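Arabinan endo-1,5-alpha-l-arabinosidase A (Cellvibrio cellulosa, PDB 1GYH) hydrolyses the alpha-1,5-linked arabinofuranosyl bonds of linear arabinan, releasing almost exclusively arabinotriose during breakdown of the plant cell wall. Local coordinates at residues R122-A127 and R177-D182; S90-T95 and M142-F147; S171-E176 and Y203-S208. All coordinates share one frame; numbering follows the deposited sequence.

In the fold
The three contacts join neighbouring blades, or the loops beside them, in a five-bladed beta-propeller. Contact 2 packs strand 90-97 of one sheet against strand 140-144 of the next, and contact 3 packs strand 169-173 of that same second sheet against strand 202-209 of the third. Contact 2 closes before contact 3 opens; their centres lie about 15 Å apart, and S143 CB touches I172 CD1. Contact 1, a surface meeting of two inter-blade loops, interleaves with both along the chain, its centre about 16 Å from contact 2 and 17 Å from contact 3. N126 and S146, probable substrate-binding residues, bring contacts 1 and 2 together at the active site.

Contact 1: R122-A127 and R177-D182; sequences RDLWNA and RSVLMD
L124 packs over the guanidinium face of R177 in a small surface contact between two loops, one leading from strand 110-118 to strand 131-134 and the other from strand 169-173 to strand 191-199. The leucine CD1 lies 4.0 Å from R177 NE and also reaches the neighbourhood of CZ and NH2, while its second methyl, CD2, meets V179 CG1 at 4.2 Å. The R177 chain, extended from CG to NE, carries the guanidinium out to L124, and a chi4 of 96° turns its plane across the chain. M181 SD sits 3.4 Å above the centre of the opposite guanidinium face, making a sandwich of methyl, cation and thioether. The polar rim is served separately: NH1 hydrogen-bonds to the backbone oxygen of Q185. Each loop also has internal bonds. S178 to M181 form a type I turn, in which S178 OG accepts from L180 N as an ST turn, and R122 grips the carboxylate of D123 side-on, its NH2 3.0 Å from D123 OD2. Apolar cover on both faces, with hydrogen bonding left to the edge, should limit how far the R177 group can tilt, while the cation keeps its polar partners.

Contact 2: S90-T95 and M142-F147; sequences SAIGVT and MSFGSF
The two segments run in roughly opposite directions but belong to different sheets: strand 90-97 lies inside one antiparallel sheet and strand 140-144 inside the next. At their nearest point, the CA atoms of I92 and F144 are 9.1 Å apart, so the layers are bridged by side chains alone. At G145 the backbone takes a conformation in which a CB would collide with the carbonyl O of F144.

I92 points into the gap and divides its branches between two partners. Its longer arm ends in CD1, which rests 3.8 Å from F144 CB and comes obliquely toward the start of the ring, 4.0 Å from F144 CG. The shorter branch, CG2, meets M142 CE at 4.0 Å. M142 and I92 lie alongside one another, pointing opposite ways, and the bend at the last methionine torsion (chi3 -69°) swings the methyl round to CG2, with SD 4.1 Å from I92 CD1. F144 CG sits between the backbone N and the carbonyl carbon (chi1 76°), and at the end remote from I92 the ring meets W125, the planes at about 80°.

Further along, S146 OG hydrogen-bonds to E192, the probable proton donor, and S90 OG to N126. Such apolar packing between facing sheets is what holds adjacent blades of a beta-propeller together, here close to the probable substrate-binding residues N126 and S146.

Contact 3: S171-E176 and Y203-S208; sequences SIAKLE and YYLFAS
L205 packs between two sheets, reaching from strand 202-209 toward strand 169-173, and its side chain can be followed outward. CB leaves the strand in the direction of the other segment, yet neither it nor CG comes within 4.2 Å of the facing atoms; the contact is made by the two methyls. The first torsion puts CG anti to the backbone N (chi1 170°), and the fork beyond it carries CD1 and CD2 to I172. CD1 meets the end of the isoleucine, I172 CD1, at 4.1 Å. CD2 does more: it lies 4.0 Å from I172 CD1, 4.1 Å from I172 CG1 and 4.2 Å from A173 CB, and it also rests 4.0 Å from the carbonyl oxygen I172 O. One methyl thus sits in a niche formed by the side of the isoleucine, its backbone and the alanine.

The niche depends on two successive residues facing the same way. I172 and A173 both make backbone hydrogen bonds with L151 of the neighbouring strand, and I172 has a psi of -29° in place of a strand value, which fits a classic beta bulge. I172 then lays its longer arm across L205. Around them, L151 and L153 back the isoleucine, while P194 and Y234 touch L205, so the pair lies in a larger apolar layer.

The CA atoms of I172 and L205 are 8.5 Å apart, a separation spanned by side chains rather than by backbone pairing. This is the interface of two consecutive blades in the five-bladed propeller: the outermost strand of one four-stranded sheet, with a probable bulge at I172-A173, packs on the second strand of the next.

Contact 1: R122-A127 and R177-D182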
loop_
_atom_site.group_PDB
_atom_site.type_symbol
_atom_site.label_atom_id
_atom_site.label_comp_id
_atom_site.label_asym_id
_atom_site.label_seq_id
_atom_site.Cartn_x
_atom_site.Cartn_y
_atom_site.Cartn_z
ATOM N N ARG A 122 8.169 22.075 -6.190
ATOM C CA ARG A 122 8.301 22.339 -4.766
ATOM C C ARG A 122 8.821 21.075 -4.063
ATOM O O ARG A 122 9.832 21.135 -3.332
ATOM C CB ARG A 122 6.981 22.758 -4.133
ATOM C CG ARG A 122 7.129 23.210 -2.619
ATOM C CD ARG A 122 5.779 23.519 -1.934
ATOM N NE ARG A 122 5.058 22.285 -1.596
ATOM C CZ ARG A 122 3.794 22.196 -1.160
ATOM N NH1 ARG A 122 3.056 23.295 -0.968
ATOM N NH2 ARG A 122 3.273 20.997 -0.867
ATOM N N ASP A 123 8.162 19.949 -4.314
ATOM C CA ASP A 123 8.464 18.675 -3.596
ATOM C C ASP A 123 9.148 17.609 -4.442
ATOM O O ASP A 123 8.665 17.260 -5.499
ATOM C CB ASP A 123 7.175 18.096 -3.003
ATOM C CG ASP A 123 6.382 19.120 -2.247
ATOM O OD1 ASP A 123 6.921 19.767 -1.274
ATOM O OD2 ASP A 123 5.194 19.350 -2.551
ATOM N N LEU A 124 10.248 17.053 -3.934
ATOM C CA LEU A 124 10.929 15.924 -4.557
ATOM C C LEU A 124 10.410 14.560 -4.022
ATOM O O LEU A 124 11.168 13.650 -3.698
ATOM C CB LEU A 124 12.433 16.103 -4.444
ATOM C CG LEU A 124 13.196 15.714 -5.708
ATOM C CD1 LEU A 124 12.698 16.505 -6.943
ATOM C CD2 LEU A 124 14.670 15.968 -5.545
ATOM N N TRP A 125 9.095 14.449 -3.952
ATOM C CA TRP A 125 8.413 13.203 -3.631
ATOM C C TRP A 125 7.037 13.261 -4.267
ATOM O O TRP A 125 6.597 14.342 -4.736
ATOM C CB TRP A 125 8.307 13.002 -2.097
ATOM C CG TRP A 125 8.142 14.277 -1.249
ATOM C CD1 TRP A 125 9.149 15.019 -0.686
ATOM C CD2 TRP A 125 6.922 14.906 -0.842
ATOM N NE1 TRP A 125 8.625 16.073 0.019
ATOM C CE2 TRP A 125 7.259 16.032 -0.064
ATOM C CE3 TRP A 125 5.574 14.658 -1.080
ATOM C CZ2 TRP A 125 6.296 16.890 0.473
ATOM C CZ3 TRP A 125 4.620 15.516 -0.531
ATOM C CH2 TRP A 125 4.984 16.617 0.204
ATOM N N ASN A 126 6.340 12.130 -4.203
ATOM C CA ASN A 126 5.028 11.932 -4.805
ATOM C C ASN A 126 4.057 11.425 -3.717
ATOM O O ASN A 126 4.280 10.363 -3.137
ATOM C CB ASN A 126 5.135 10.937 -5.975
ATOM C CG ASN A 126 3.864 10.881 -6.822
ATOM O OD1 ASN A 126 2.950 11.691 -6.629
ATOM N ND2 ASN A 126 3.794 9.916 -7.741
ATOM N N ALA A 127 3.025 12.224 -3.433
ATOM C CA ALA A 127 2.029 11.943 -2.410
ATOM C C ALA A 127 0.977 10.918 -2.855
ATOM O O ALA A 127 -0.190 11.259 -3.091
ATOM C CB ALA A 127 1.388 13.227 -1.953
ATOM N N ARG A 177 19.180 9.548 -7.641
ATOM C CA ARG A 177 18.653 10.667 -8.459
ATOM C C ARG A 177 19.466 11.923 -8.198
ATOM O O ARG A 177 19.731 12.302 -7.037
ATOM C CB ARG A 177 17.183 10.947 -8.108
ATOM C CG ARG A 177 16.538 12.088 -8.967
ATOM C CD ARG A 177 15.371 12.811 -8.290
ATOM N NE ARG A 177 14.734 13.843 -9.130
ATOM C CZ ARG A 177 13.639 13.665 -9.886
ATOM N NH1 ARG A 177 13.032 12.491 -9.977
ATOM N NH2 ARG A 177 13.163 14.680 -10.593
ATOM N N SER A 178 19.879 12.583 -9.264
ATOM C CA SER A 178 20.528 13.887 -9.188
ATOM C C SER A 178 19.462 14.965 -9.163
ATOM O O SER A 178 18.447 14.850 -9.886
ATOM C CB SER A 178 21.423 14.108 -10.419
ATOM O OG SER A 178 21.771 15.476 -10.550
ATOM N N VAL A 179 19.659 15.998 -8.351
ATOM C CA VAL A 179 18.689 17.105 -8.312
ATOM C C VAL A 179 18.705 17.971 -9.581
ATOM O O VAL A 179 17.819 18.797 -9.752
ATOM C CB VAL A 179 18.844 18.033 -7.098
ATOM C CG1 VAL A 179 18.710 17.185 -5.795
ATOM C CG2 VAL A 179 20.097 18.825 -7.163
ATOM N N LEU A 180 19.706 17.778 -10.428
ATOM C CA LEU A 180 19.774 18.476 -11.730
ATOM C C LEU A 180 18.756 17.947 -12.736
ATOM O O LEU A 180 18.504 18.584 -13.757
ATOM C CB LEU A 180 21.187 18.430 -12.306
ATOM C CG LEU A 180 22.261 19.018 -11.388
ATOM C CD1 LEU A 180 23.605 19.023 -12.115
ATOM C CD2 LEU A 180 21.892 20.413 -10.834
ATOM N N MET A 181 18.176 16.790 -12.477
ATOM C CA MET A 181 17.065 16.256 -13.277
ATOM C C MET A 181 15.880 17.219 -13.145
ATOM O O MET A 181 15.687 17.840 -12.083
ATOM C CB MET A 181 16.659 14.884 -12.700
ATOM C CG MET A 181 15.596 14.120 -13.471
ATOM S SD MET A 181 15.122 12.461 -12.852
ATOM C CE MET A 181 16.733 11.638 -12.589
ATOM N N ASP A 182 15.059 17.346 -14.176
ATOM C CA ASP A 182 13.868 18.162 -14.026
ATOM C C ASP A 182 12.970 17.644 -12.918
ATOM O O ASP A 182 12.618 16.467 -12.901
ATOM C CB ASP A 182 13.049 18.258 -15.316
ATOM C CG ASP A 182 11.954 19.294 -15.199
ATOM O OD1 ASP A 182 10.856 18.973 -14.774
ATOM O OD2 ASP A 182 12.130 20.492 -15.436
#

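Contact 2: S90-T95 and M142-F147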
loop_
_atom_site.group_PDB
_atom_site.type_symbol
_atom_site.label_atom_id
_atom_site.label_comp_id
_atom_site.label_asym_id
_atom_site.label_seq_id
_atom_site.Cartn_x
_atom_site.Cartn_y
_atom_site.Cartn_z
ATOM N N SER A 90 -0.427 15.209 -6.967
ATOM C CA SER A 90 -0.997 14.092 -6.189
ATOM C C SER A 90 -1.301 14.523 -4.770
ATOM O O SER A 90 -0.704 15.473 -4.243
ATOM C CB SER A 90 -0.012 12.919 -6.070
ATOM O OG SER A 90 0.507 12.528 -7.331
ATOM N N ALA A 91 -2.240 13.820 -4.164
ATOM C CA ALA A 91 -2.562 14.045 -2.763
ATOM C C ALA A 91 -3.160 12.774 -2.157
ATOM O O ALA A 91 -3.881 12.002 -2.843
ATOM C CB ALA A 91 -3.548 15.205 -2.581
ATOM N N ILE A 92 -2.871 12.613 -0.866
ATOM C CA ILE A 92 -3.473 11.564 -0.039
ATOM C C ILE A 92 -4.569 12.153 0.815
ATOM O O ILE A 92 -4.364 13.139 1.541
ATOM C CB ILE A 92 -2.384 10.858 0.812
ATOM C CG1 ILE A 92 -1.439 10.074 -0.077
ATOM C CG2 ILE A 92 -3.038 9.936 1.838
ATOM C CD1 ILE A 92 -0.046 9.780 0.577
ATOM N N GLY A 93 -5.752 11.568 0.681
ATOM C CA GLY A 93 -6.901 11.907 1.473
ATOM C C GLY A 93 -7.247 10.820 2.502
ATOM O O GLY A 93 -6.690 9.732 2.469
ATOM N N VAL A 94 -8.172 11.129 3.385
ATOM C CA VAL A 94 -8.727 10.106 4.278
ATOM C C VAL A 94 -10.220 10.273 4.497
ATOM O O VAL A 94 -10.706 11.385 4.721
ATOM C CB VAL A 94 -7.930 10.049 5.624
ATOM C CG1 VAL A 94 -8.063 11.296 6.413
ATOM C CG2 VAL A 94 -8.353 8.817 6.455
ATOM N N THR A 95 -10.945 9.158 4.384
ATOM C CA THR A 95 -12.355 9.096 4.693
ATOM C C THR A 95 -12.622 8.039 5.788
ATOM O O THR A 95 -11.971 7.014 5.839
ATOM C CB THR A 95 -13.186 8.866 3.379
ATOM O OG1 THR A 95 -14.596 8.837 3.646
ATOM C CG2 THR A 95 -12.850 7.539 2.708
ATOM N N MET A 142 2.536 8.015 9.136
ATOM C CA MET A 142 2.282 7.610 7.751
ATOM C C MET A 142 3.576 7.489 6.986
ATOM O O MET A 142 4.421 8.411 7.013
ATOM C CB MET A 142 1.348 8.643 7.055
ATOM C CG MET A 142 1.093 8.308 5.575
ATOM S SD MET A 142 0.046 9.505 4.672
ATOM C CE MET A 142 -1.544 9.218 5.468
ATOM N N SER A 143 3.767 6.353 6.320
ATOM C CA SER A 143 4.759 6.223 5.278
ATOM C C SER A 143 4.055 6.344 3.921
ATOM O O SER A 143 2.900 5.997 3.778
ATOM C CB SER A 143 5.540 4.894 5.370
ATOM O OG SER A 143 4.720 3.748 5.130
ATOM N N PHE A 144 4.767 6.815 2.922
ATOM C CA PHE A 144 4.203 6.916 1.575
ATOM C C PHE A 144 5.316 7.138 0.560
ATOM O O PHE A 144 6.477 7.382 0.923
ATOM C CB PHE A 144 3.191 8.091 1.491
ATOM C CG PHE A 144 3.863 9.465 1.432
ATOM C CD1 PHE A 144 4.252 10.112 2.603
ATOM C CD2 PHE A 144 4.112 10.092 0.205
ATOM C CE1 PHE A 144 4.873 11.340 2.565
ATOM C CE2 PHE A 144 4.747 11.341 0.158
ATOM C CZ PHE A 144 5.121 11.967 1.315
ATOM N N GLY A 145 4.968 7.054 -0.718
ATOM C CA GLY A 145 5.870 7.535 -1.751
ATOM C C GLY A 145 5.997 6.653 -2.979
ATOM O O GLY A 145 5.575 5.479 -2.982
ATOM N N SER A 146 6.548 7.245 -4.039
ATOM C CA SER A 146 6.731 6.565 -5.347
ATOM C C SER A 146 7.619 7.417 -6.226
ATOM O O SER A 146 7.290 8.579 -6.477
ATOM C CB SER A 146 5.365 6.399 -6.040
ATOM O OG SER A 146 5.489 5.813 -7.347
ATOM N N PHE A 147 8.760 6.873 -6.641
ATOM C CA PHE A 147 9.708 7.549 -7.519
ATOM C C PHE A 147 10.200 8.888 -6.905
ATOM O O PHE A 147 10.245 9.057 -5.685
ATOM C CB PHE A 147 9.115 7.650 -8.980
ATOM C CG PHE A 147 9.050 6.319 -9.747
ATOM C CD1 PHE A 147 8.160 5.306 -9.389
ATOM C CD2 PHE A 147 9.848 6.098 -10.839
ATOM C CE1 PHE A 147 8.107 4.122 -10.082
ATOM C CE2 PHE A 147 9.794 4.872 -11.566
ATOM C CZ PHE A 147 8.929 3.913 -11.205
#

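Contact 3: S171-E176 and Y203-S208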
loop_
_atom_site.group_PDB
_atom_site.type_symbol
_atom_site.label_atom_id
_atom_site.label_comp_id
_atom_site.label_asym_id
_atom_site.label_seq_id
_atom_site.Cartn_x
_atom_site.Cartn_y
_atom_site.Cartn_z
ATOM N N SER A 171 13.267 10.374 6.014
ATOM C CA SER A 171 13.437 9.539 4.833
ATOM C C SER A 171 13.688 8.084 5.272
ATOM O O SER A 171 14.442 7.863 6.221
ATOM C CB SER A 171 14.613 10.023 3.980
ATOM O OG SER A 171 14.386 11.368 3.524
ATOM N N ILE A 172 13.075 7.122 4.607
ATOM C CA ILE A 172 13.209 5.705 4.978
ATOM C C ILE A 172 13.769 4.815 3.870
ATOM O O ILE A 172 14.413 3.816 4.158
ATOM C CB ILE A 172 11.883 5.129 5.616
ATOM C CG1 ILE A 172 10.675 5.188 4.646
ATOM C CG2 ILE A 172 11.606 5.844 6.972
ATOM C CD1 ILE A 172 9.347 4.537 5.134
ATOM N N ALA A 173 13.550 5.159 2.581
ATOM C CA ALA A 173 14.160 4.410 1.496
ATOM C C ALA A 173 14.278 5.305 0.267
ATOM O O ALA A 173 13.394 6.104 0.025
ATOM C CB ALA A 173 13.369 3.179 1.143
ATOM N N LYS A 174 15.333 5.091 -0.509
ATOM C CA LYS A 174 15.659 5.942 -1.673
ATOM C C LYS A 174 16.483 5.162 -2.674
ATOM O O LYS A 174 17.255 4.251 -2.296
ATOM C CB LYS A 174 16.494 7.175 -1.237
ATOM C CG LYS A 174 15.872 8.174 -0.265
ATOM C CD LYS A 174 16.889 9.315 -0.035
ATOM C CE LYS A 174 16.995 9.879 1.341
ATOM N NZ LYS A 174 18.208 10.811 1.472
ATOM N N LEU A 175 16.343 5.509 -3.963
ATOM C CA LEU A 175 17.283 5.098 -4.990
ATOM C C LEU A 175 17.861 6.362 -5.690
ATOM O O LEU A 175 17.374 7.471 -5.466
ATOM C CB LEU A 175 16.630 4.187 -5.994
ATOM C CG LEU A 175 16.130 2.836 -5.462
ATOM C CD1 LEU A 175 15.222 2.118 -6.474
ATOM C CD2 LEU A 175 17.344 1.975 -5.141
ATOM N N GLU A 176 18.917 6.173 -6.487
ATOM C CA GLU A 176 19.754 7.294 -6.952
ATOM C C GLU A 176 18.919 8.257 -7.820
ATOM O O GLU A 176 18.070 7.815 -8.577
ATOM C CB GLU A 176 20.961 6.791 -7.742
ATOM C CG GLU A 176 21.960 7.871 -8.193
ATOM C CD GLU A 176 22.560 8.648 -7.041
ATOM O OE1 GLU A 176 23.543 8.147 -6.440
ATOM O OE2 GLU A 176 22.051 9.756 -6.726
ATOM N N TYR A 203 10.914 -3.380 13.267
ATOM C CA TYR A 203 9.986 -2.921 12.245
ATOM C C TYR A 203 10.521 -3.378 10.889
ATOM O O TYR A 203 11.698 -3.172 10.588
ATOM C CB TYR A 203 9.851 -1.403 12.257
ATOM C CG TYR A 203 9.154 -0.860 13.464
ATOM C CD1 TYR A 203 9.861 -0.638 14.649
ATOM C CD2 TYR A 203 7.784 -0.604 13.461
ATOM C CE1 TYR A 203 9.219 -0.151 15.786
ATOM C CE2 TYR A 203 7.141 -0.136 14.589
ATOM C CZ TYR A 203 7.864 0.100 15.745
ATOM O OH TYR A 203 7.243 0.563 16.882
ATOM N N TYR A 204 9.669 -3.992 10.083
ATOM C CA TYR A 204 10.061 -4.425 8.739
ATOM C C TYR A 204 9.394 -3.533 7.677
ATOM O O TYR A 204 8.173 -3.443 7.628
ATOM C CB TYR A 204 9.715 -5.887 8.466
ATOM C CG TYR A 204 10.523 -6.839 9.352
ATOM C CD1 TYR A 204 10.170 -7.044 10.684
ATOM C CD2 TYR A 204 11.649 -7.490 8.863
ATOM C CE1 TYR A 204 10.920 -7.914 11.498
ATOM C CE2 TYR A 204 12.423 -8.349 9.699
ATOM C CZ TYR A 204 12.048 -8.555 10.992
ATOM O OH TYR A 204 12.821 -9.375 11.806
ATOM N N LEU A 205 10.227 -2.932 6.828
ATOM C CA LEU A 205 9.768 -2.074 5.710
ATOM C C LEU A 205 9.808 -2.889 4.453
ATOM O O LEU A 205 10.894 -3.325 4.012
ATOM C CB LEU A 205 10.660 -0.832 5.571
ATOM C CG LEU A 205 10.432 0.028 4.294
ATOM C CD1 LEU A 205 9.034 0.512 4.223
ATOM C CD2 LEU A 205 11.411 1.174 4.288
ATOM N N PHE A 206 8.629 -3.130 3.892
ATOM C CA PHE A 206 8.492 -3.736 2.596
ATOM C C PHE A 206 8.348 -2.609 1.525
ATOM O O PHE A 206 7.719 -1.605 1.777
ATOM C CB PHE A 206 7.219 -4.608 2.534
ATOM C CG PHE A 206 7.188 -5.746 3.539
ATOM C CD1 PHE A 206 7.706 -6.980 3.228
ATOM C CD2 PHE A 206 6.624 -5.566 4.791
ATOM C CE1 PHE A 206 7.705 -8.013 4.169
ATOM C CE2 PHE A 206 6.620 -6.615 5.730
ATOM C CZ PHE A 206 7.131 -7.824 5.402
ATOM N N ALA A 207 8.903 -2.836 0.348
ATOM C CA ALA A 207 8.817 -1.895 -0.765
ATOM C C ALA A 207 8.821 -2.640 -2.081
ATOM O O ALA A 207 9.339 -3.758 -2.196
ATOM C CB ALA A 207 9.999 -0.900 -0.717
ATOM N N SER A 208 8.202 -2.002 -3.086
ATOM C CA SER A 208 8.128 -2.547 -4.428
ATOM C C SER A 208 9.212 -1.891 -5.289
ATOM O O SER A 208 9.334 -0.679 -5.306
ATOM C CB SER A 208 6.715 -2.330 -4.989
ATOM O OG SER A 208 5.722 -3.102 -4.308
#